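Local coordinates for ERPC (Borrelia burgdorferi, PDB 4BXM), which is an outer-surface lipoprotein that probably binds the complement regulator factor H, consistent with shielding the Lyme disease spirochaete from complement, at residues F92-Y97 against Q111-I116; T52-G57 against A65-T70; I17-F22 against V43-D48. One frame throughout, in Å; residues are numbered along the deposited sequence.

Contact 1: residues F92-Y97 against Q111-I116; sequences FKTSLY and QNKEII
Phe92 and Lys93, in the outermost strand 90-93 of the antiparallel sheet, pair with Ile115 and Glu114 before the chain crosses to the other end of that sheet. Phe92 and Ile115 form the hydrogen-bonded pair, with Ile115 N to Phe92 O at 2.7 Å and Phe92 N to Ile115 O at 3.0 Å. On the same face of the sheet their side chains run alongside each other, and the branch carbon Ile115 CB sits 3.5 Å above the Phe92 ring plane, offset toward its rim. A chi1 of 59° puts Phe92 CG between its own N and carbonyl carbon; the ring, turned by chi2, lies with one face on Ile115. On the face of Lys93 and Glu114, the two side chains cross at about a right angle and Glu114 OE1 approaches Lys93 CB at 3.2 Å.

Farther on, Thr94 binds Lys113 O twice, through its N and, at 2.6 Å, through OG1, which arrives in the carbonyl plane on a lone pair. A water donates to Thr94 OG1 (2.6 Å) and accepts from Lys113 N (2.8 Å), so it bridges the threonine hydroxyl and the Lys113 amide. Ser95 and Leu96 then both face Ser73, a classic beta bulge against strand 67-74. Across one face of the Tyr97 ring runs the Lys113 chain, with CE 4.2 Å above the plane over its centre, while Tyr97 OH bonds to Glu103. With two donors on Lys113 O and the water on Lys113 N, both backbone polar atoms of that residue are satisfied within the contact.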
# COMPACT_ATOMS: atom_id res chain seq x y z
N PHE A 92 3.38 -6.88 9.03
CA PHE A 92 4.03 -5.73 9.69
C PHE A 92 2.94 -4.86 10.28
O PHE A 92 1.76 -4.84 9.83
CB PHE A 92 4.97 -4.93 8.75
CG PHE A 92 4.26 -4.39 7.56
CD1 PHE A 92 3.99 -5.21 6.47
CD2 PHE A 92 3.75 -3.10 7.57
CE1 PHE A 92 3.31 -4.71 5.38
CE2 PHE A 92 3.01 -2.62 6.50
CZ PHE A 92 2.82 -3.43 5.40
N LYS A 93 3.33 -4.10 11.28
CA LYS A 93 2.48 -3.08 11.89
C LYS A 93 2.73 -1.67 11.34
O LYS A 93 3.83 -1.15 11.44
CB LYS A 93 2.66 -3.11 13.42
CG LYS A 93 1.41 -2.66 14.18
CD LYS A 93 1.72 -2.43 15.66
CE LYS A 93 2.39 -1.07 15.85
NZ LYS A 93 3.15 -0.97 17.14
N THR A 94 1.68 -1.03 10.86
CA THR A 94 1.74 0.38 10.56
C THR A 94 1.55 1.24 11.82
O THR A 94 0.90 0.79 12.77
CB THR A 94 0.67 0.69 9.52
OG1 THR A 94 -0.66 0.33 9.97
CG2 THR A 94 0.98 -0.18 8.30
N SER A 95 2.08 2.46 11.83
CA SER A 95 1.84 3.43 12.90
C SER A 95 0.56 4.14 12.53
O SER A 95 -0.37 4.34 13.34
CB SER A 95 3.02 4.41 12.98
OG SER A 95 3.39 4.76 11.64
N LEU A 96 0.39 4.31 11.25
CA LEU A 96 -0.77 5.01 10.77
C LEU A 96 -1.21 4.54 9.42
O LEU A 96 -0.37 4.36 8.56
CB LEU A 96 -0.37 6.49 10.73
CG LEU A 96 -1.47 7.46 10.60
CD1 LEU A 96 -2.33 7.45 11.88
CD2 LEU A 96 -0.81 8.81 10.34
N TYR A 97 -2.51 4.27 9.24
CA TYR A 97 -3.05 3.79 7.99
C TYR A 97 -4.27 4.63 7.62
O TYR A 97 -5.21 4.74 8.43
CB TYR A 97 -3.42 2.31 8.12
CG TYR A 97 -4.00 1.74 6.87
CD1 TYR A 97 -5.34 1.95 6.54
CD2 TYR A 97 -3.22 0.99 5.98
CE1 TYR A 97 -5.88 1.49 5.35
CE2 TYR A 97 -3.74 0.56 4.77
CZ TYR A 97 -5.09 0.78 4.46
OH TYR A 97 -5.62 0.25 3.28
N GLN A 111 -4.55 3.78 13.76
CA GLN A 111 -3.20 3.59 14.27
C GLN A 111 -2.98 2.11 14.62
O GLN A 111 -3.90 1.44 15.03
CB GLN A 111 -2.98 4.38 15.59
CG GLN A 111 -2.26 5.64 15.35
CD GLN A 111 -2.31 6.70 16.45
OE1 GLN A 111 -2.57 6.47 17.61
NE2 GLN A 111 -2.01 7.92 16.03
N ASN A 112 -1.72 1.68 14.59
CA ASN A 112 -1.34 0.35 14.94
C ASN A 112 -2.00 -0.75 14.13
O ASN A 112 -2.16 -1.81 14.62
CB ASN A 112 -1.63 0.13 16.45
CG ASN A 112 -1.01 1.22 17.30
OD1 ASN A 112 -1.70 1.88 18.10
ND2 ASN A 112 0.24 1.48 17.07
N LYS A 113 -2.42 -0.52 12.90
CA LYS A 113 -3.12 -1.62 12.13
C LYS A 113 -2.06 -2.54 11.51
O LYS A 113 -1.08 -2.08 10.90
CB LYS A 113 -3.97 -1.06 11.08
CG LYS A 113 -4.50 -2.02 10.03
CD LYS A 113 -5.26 -1.22 8.99
CE LYS A 113 -5.83 -2.09 7.88
NZ LYS A 113 -6.60 -3.18 8.52
N GLU A 114 -2.23 -3.81 11.70
CA GLU A 114 -1.37 -4.85 11.26
C GLU A 114 -1.76 -5.12 9.81
O GLU A 114 -2.92 -5.27 9.50
CB GLU A 114 -1.62 -6.10 12.15
CG GLU A 114 -0.55 -7.23 12.08
CD GLU A 114 0.88 -6.81 12.57
OE1 GLU A 114 1.01 -5.90 13.45
OE2 GLU A 114 1.91 -7.38 12.06
N ILE A 115 -0.78 -5.19 8.94
CA ILE A 115 -0.97 -5.58 7.53
C ILE A 115 -0.43 -6.99 7.30
O ILE A 115 0.73 -7.26 7.58
CB ILE A 115 -0.25 -4.59 6.59
CG1 ILE A 115 -0.78 -3.18 6.75
CG2 ILE A 115 -0.40 -4.96 5.12
CD1 ILE A 115 -2.24 -3.04 6.55
N ILE A 116 -1.28 -7.87 6.77
CA ILE A 116 -0.90 -9.23 6.45
C ILE A 116 -0.77 -9.38 4.94
O ILE A 116 -1.66 -9.04 4.23
CB ILE A 116 -1.88 -10.24 7.07
CG1 ILE A 116 -1.65 -10.22 8.62
CG2 ILE A 116 -1.55 -11.64 6.58
CD1 ILE A 116 -2.63 -11.10 9.37
O HOH W 1 -1.92 1.93 11.64

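Contact 2: residues T52-G57 against A65-T70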
# COMPACT_ATOMS: atom_id res chain seq x y z
N THR A 52 4.41 5.53 2.96
CA THR A 52 3.93 5.33 1.61
C THR A 52 2.87 6.32 1.29
O THR A 52 2.05 6.73 2.14
CB THR A 52 3.38 3.91 1.36
OG1 THR A 52 2.21 3.65 2.17
CG2 THR A 52 4.43 2.89 1.73
N GLY A 53 2.80 6.67 0.03
CA GLY A 53 1.82 7.60 -0.44
C GLY A 53 1.17 7.07 -1.71
O GLY A 53 1.75 6.31 -2.47
N LEU A 54 -0.07 7.39 -1.88
CA LEU A 54 -0.81 6.96 -3.01
C LEU A 54 -1.17 8.13 -3.89
O LEU A 54 -1.65 9.13 -3.40
CB LEU A 54 -2.08 6.26 -2.53
CG LEU A 54 -3.16 5.74 -3.51
CD1 LEU A 54 -2.68 4.51 -4.25
CD2 LEU A 54 -4.43 5.33 -2.71
N ASN A 55 -0.92 7.98 -5.16
CA ASN A 55 -1.23 8.91 -6.22
C ASN A 55 -2.23 8.23 -7.13
O ASN A 55 -1.97 7.19 -7.65
CB ASN A 55 0.03 9.22 -7.00
CG ASN A 55 0.96 10.10 -6.24
OD1 ASN A 55 0.57 10.83 -5.40
ND2 ASN A 55 2.20 9.99 -6.53
N VAL A 56 -3.38 8.82 -7.27
CA VAL A 56 -4.43 8.22 -8.05
C VAL A 56 -5.01 9.21 -9.01
O VAL A 56 -5.50 10.21 -8.65
CB VAL A 56 -5.56 7.67 -7.19
CG1 VAL A 56 -6.65 7.09 -8.05
CG2 VAL A 56 -5.04 6.60 -6.28
N GLY A 57 -4.95 8.86 -10.27
CA GLY A 57 -5.59 9.63 -11.28
C GLY A 57 -4.85 10.77 -11.90
O GLY A 57 -3.82 11.19 -11.48
N ALA A 65 -1.95 14.88 -9.62
CA ALA A 65 -2.84 13.76 -9.77
C ALA A 65 -4.23 14.19 -9.31
O ALA A 65 -4.43 15.28 -8.77
CB ALA A 65 -2.30 12.56 -8.97
N GLY A 66 -5.21 13.35 -9.56
CA GLY A 66 -6.53 13.50 -8.97
C GLY A 66 -6.44 13.41 -7.45
O GLY A 66 -7.17 14.08 -6.76
N TYR A 67 -5.52 12.60 -6.93
CA TYR A 67 -5.53 12.26 -5.52
C TYR A 67 -4.10 11.88 -5.13
O TYR A 67 -3.49 10.97 -5.74
CB TYR A 67 -6.56 11.13 -5.21
CG TYR A 67 -6.47 10.60 -3.75
CD1 TYR A 67 -5.43 9.73 -3.37
CD2 TYR A 67 -7.40 10.99 -2.76
CE1 TYR A 67 -5.32 9.24 -2.09
CE2 TYR A 67 -7.27 10.53 -1.46
CZ TYR A 67 -6.22 9.67 -1.13
OH TYR A 67 -6.07 9.18 0.11
N THR A 68 -3.59 12.60 -4.14
CA THR A 68 -2.27 12.35 -3.56
C THR A 68 -2.29 12.47 -2.02
O THR A 68 -2.57 13.54 -1.52
CB THR A 68 -1.21 13.34 -4.09
OG1 THR A 68 -1.01 13.13 -5.46
CG2 THR A 68 0.18 13.12 -3.41
N ALA A 69 -1.91 11.42 -1.30
CA ALA A 69 -1.94 11.41 0.16
C ALA A 69 -1.17 10.23 0.70
O ALA A 69 -0.99 9.24 0.00
CB ALA A 69 -3.37 11.42 0.71
N THR A 70 -0.64 10.39 1.92
CA THR A 70 -0.18 9.27 2.71
C THR A 70 -1.20 8.14 2.66
O THR A 70 -2.39 8.38 2.79
CB THR A 70 0.01 9.68 4.18
OG1 THR A 70 0.81 10.83 4.17
CG2 THR A 70 0.87 8.62 4.93
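Thr52-Gly57 and Ala65-Thr70 make an antiparallel strand pair near the protein surface, with short-segment axes 4.6 Å apart at closest and 170° between their directions. Leu54 and Ala69 bond in both directions, Leu54 N to Ala69 O at 2.8 Å and the return bond at 3.1 Å from Ala69 N to Leu54 O. At the next hydrogen-bonded pair, Val56 N reaches Tyr67 O at 2.6 Å. The two strands are the arms of a beta hairpin, 50-56 and 67-74, and near its loop a weak bond from Gly66 N to Gly57 O prolongs the pairing.

On the face of Asn55 and Thr68 the side chains lie side by side. Thr68 OG1 donates to Asn55 OD1 at 2.8 Å from above the amide plane, 43° out of it. Asn55 CG and Thr68 OG1 are both anti to their carbonyl carbons, so each lies beside its own N. On the face of Leu54, Val56 and Tyr67 the contacts are apolar: Leu54 crosses Tyr67 at about a right angle, CD2 touching ring atom CE1 at 4.1 Å, and Val56 CB rests against Tyr67 CB. Tyr100 meets the Tyr67 ring edge-to-face and also touches Leu54 and Val56, while Leu38 of the neighbouring strand packs on these last two.

Contact 3: residues I17-F22 against V43-D48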
# COMPACT_ATOMS: atom_id res chain seq x y z
N ILE A 17 19.78 -0.77 5.26
CA ILE A 17 18.74 -0.43 4.21
C ILE A 17 19.29 0.53 3.13
O ILE A 17 19.76 1.58 3.49
CB ILE A 17 17.50 0.35 4.74
CG1 ILE A 17 16.80 -0.24 5.95
CG2 ILE A 17 16.45 0.44 3.62
CD1 ILE A 17 15.95 -1.42 5.61
N GLU A 18 19.05 0.29 1.85
CA GLU A 18 19.72 1.10 0.76
C GLU A 18 18.84 1.97 -0.08
O GLU A 18 19.32 2.92 -0.74
CB GLU A 18 20.43 0.17 -0.21
CG GLU A 18 21.44 -0.66 0.52
CD GLU A 18 22.69 0.14 0.92
OE1 GLU A 18 23.07 1.13 0.21
OE2 GLU A 18 23.31 -0.24 1.93
N PHE A 19 17.55 1.69 -0.07
CA PHE A 19 16.62 2.39 -0.93
C PHE A 19 16.27 3.73 -0.30
O PHE A 19 16.43 3.97 0.92
CB PHE A 19 15.37 1.52 -1.27
CG PHE A 19 14.22 1.62 -0.27
CD1 PHE A 19 13.26 2.59 -0.41
CD2 PHE A 19 14.12 0.72 0.81
CE1 PHE A 19 12.20 2.69 0.49
CE2 PHE A 19 13.08 0.80 1.72
CZ PHE A 19 12.11 1.79 1.57
N SER A 20 15.80 4.59 -1.16
CA SER A 20 15.52 5.94 -0.84
C SER A 20 14.06 6.15 -1.09
O SER A 20 13.29 6.38 -0.13
CB SER A 20 16.35 6.86 -1.72
OG SER A 20 16.19 8.15 -1.24
N GLU A 21 13.66 6.12 -2.37
CA GLU A 21 12.26 6.28 -2.73
C GLU A 21 11.96 5.61 -4.08
O GLU A 21 12.76 5.75 -4.98
CB GLU A 21 11.90 7.75 -2.84
CG GLU A 21 10.42 8.00 -2.98
CD GLU A 21 10.00 9.46 -3.08
OE1 GLU A 21 10.19 10.07 -4.10
OE2 GLU A 21 9.36 9.97 -2.16
N PHE A 22 10.85 4.88 -4.22
CA PHE A 22 10.53 4.20 -5.49
C PHE A 22 9.01 4.17 -5.62
O PHE A 22 8.26 4.43 -4.65
CB PHE A 22 11.21 2.83 -5.56
CG PHE A 22 10.66 1.83 -4.57
CD1 PHE A 22 9.44 1.16 -4.83
CD2 PHE A 22 11.28 1.60 -3.37
CE1 PHE A 22 8.91 0.26 -3.88
CE2 PHE A 22 10.77 0.68 -2.45
CZ PHE A 22 9.57 0.03 -2.70
N VAL A 43 6.91 4.62 -2.18
CA VAL A 43 7.50 4.12 -0.99
C VAL A 43 8.80 4.84 -0.61
O VAL A 43 9.73 4.82 -1.42
CB VAL A 43 7.79 2.64 -1.20
CG1 VAL A 43 8.28 2.06 0.12
CG2 VAL A 43 6.50 1.93 -1.65
N ARG A 44 8.85 5.51 0.56
CA ARG A 44 10.00 6.37 0.93
C ARG A 44 10.58 5.94 2.24
O ARG A 44 9.83 5.88 3.27
CB ARG A 44 9.52 7.82 1.09
CG ARG A 44 10.58 8.73 1.66
CD ARG A 44 10.15 10.18 1.75
NE ARG A 44 10.02 10.78 0.44
CZ ARG A 44 10.16 12.06 0.15
NH1 ARG A 44 10.48 12.94 1.08
NH2 ARG A 44 10.15 12.42 -1.13
N LYS A 45 11.89 5.71 2.25
CA LYS A 45 12.61 5.48 3.50
C LYS A 45 12.88 6.83 4.23
O LYS A 45 13.57 7.71 3.69
CB LYS A 45 13.92 4.72 3.27
CG LYS A 45 14.69 4.45 4.58
CD LYS A 45 14.04 3.26 5.32
CE LYS A 45 14.78 2.91 6.64
NZ LYS A 45 14.46 3.91 7.72
N GLU A 46 12.38 6.95 5.48
CA GLU A 46 12.50 8.20 6.21
C GLU A 46 13.50 7.97 7.33
O GLU A 46 14.06 6.89 7.50
CB GLU A 46 11.11 8.64 6.77
CG GLU A 46 10.11 8.90 5.66
CD GLU A 46 8.79 9.54 6.11
OE1 GLU A 46 8.32 9.34 7.26
OE2 GLU A 46 8.26 10.24 5.26
N GLU A 47 13.72 8.97 8.15
CA GLU A 47 14.72 8.75 9.22
C GLU A 47 14.19 7.70 10.21
O GLU A 47 14.90 6.83 10.59
CB GLU A 47 14.92 10.05 9.97
CG GLU A 47 16.15 9.94 10.86
CD GLU A 47 15.76 10.37 12.19
OE1 GLU A 47 15.16 9.52 12.90
OE2 GLU A 47 15.89 11.59 12.45
N ASP A 48 12.92 7.78 10.58
CA ASP A 48 12.31 6.75 11.40
C ASP A 48 11.37 5.95 10.56
O ASP A 48 10.26 6.37 10.31
CB ASP A 48 11.48 7.38 12.51
CG ASP A 48 10.84 6.34 13.44
OD1 ASP A 48 11.14 5.15 13.36
OD2 ASP A 48 9.99 6.73 14.24
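Val43 lies over one face of the Phe22 ring, its CB 3.5 Å above the plane and offset toward the rim. The two side chains point the same way, one beside the other. At a chi1 of 68°, Phe22 CG is flanked by both the N and the carbonyl carbon of its residue. Both methyls of the valine, CG1 and CG2, also reach ring atoms. Phe19 extends the cluster: Phe22 CE2 lies over one face of the Phe19 ring, toward its rim, and Lys45 CB sits over the opposite face, 3.8 Å above the plane.

Glu21 and Arg44 occupy the other face of the sheet. Arg44 approaches side-on, giving both NE and NH2 to a single carboxylate oxygen, Glu21 OE2, each at 2.8 Å. That oxygen lies in the guanidinium plane, yet both nitrogens meet it from the same face of the carboxylate, the two planes being 41° apart. The bend at chi3 (-69°) turns Arg44 NE to its place in this salt bridge.

Lys45 bends at chi2 and chi4. Its CE touches Ile17 CG1 at 3.8 Å, and NZ then bonds to Glu46 O at 3.0 Å, with Glu76 as its salt-bridge partner and Gly49 O as a further acceptor. The backbones are tied by Lys45 N to Ser20 O and by the reciprocal bonds of Phe22 and Val43. Here the beta hairpin of strands 21-29 and 35-45 has its open end, with Phe22 on one face, and the loop residue Phe19 beside it, packed against the C-terminal helix 149-156, and an ion pair across the strands on the other.

Overall arrangement
All three contacts belong to one antiparallel sheet. Contacts 2 and 3 are linked directly, because strands 35-45 and 50-56 follow each other in the chain and are neighbours in the sheet: Thr52 CG2 touches Val43 CG2 at 4.1 Å, although the contact centres are about 18 Å apart. Contact 1 touches neither, its nearest atoms being about 6 Å from contact 2 and about 7 Å from contact 3. Strand 67-74 relates it to contact 2, since it pairs with 50-56 on one side and with 96-97 on the other. Whereas contacts 2 and 3 each join the arms of a hairpin, contact 1 brings together parts of the sheet's two ends.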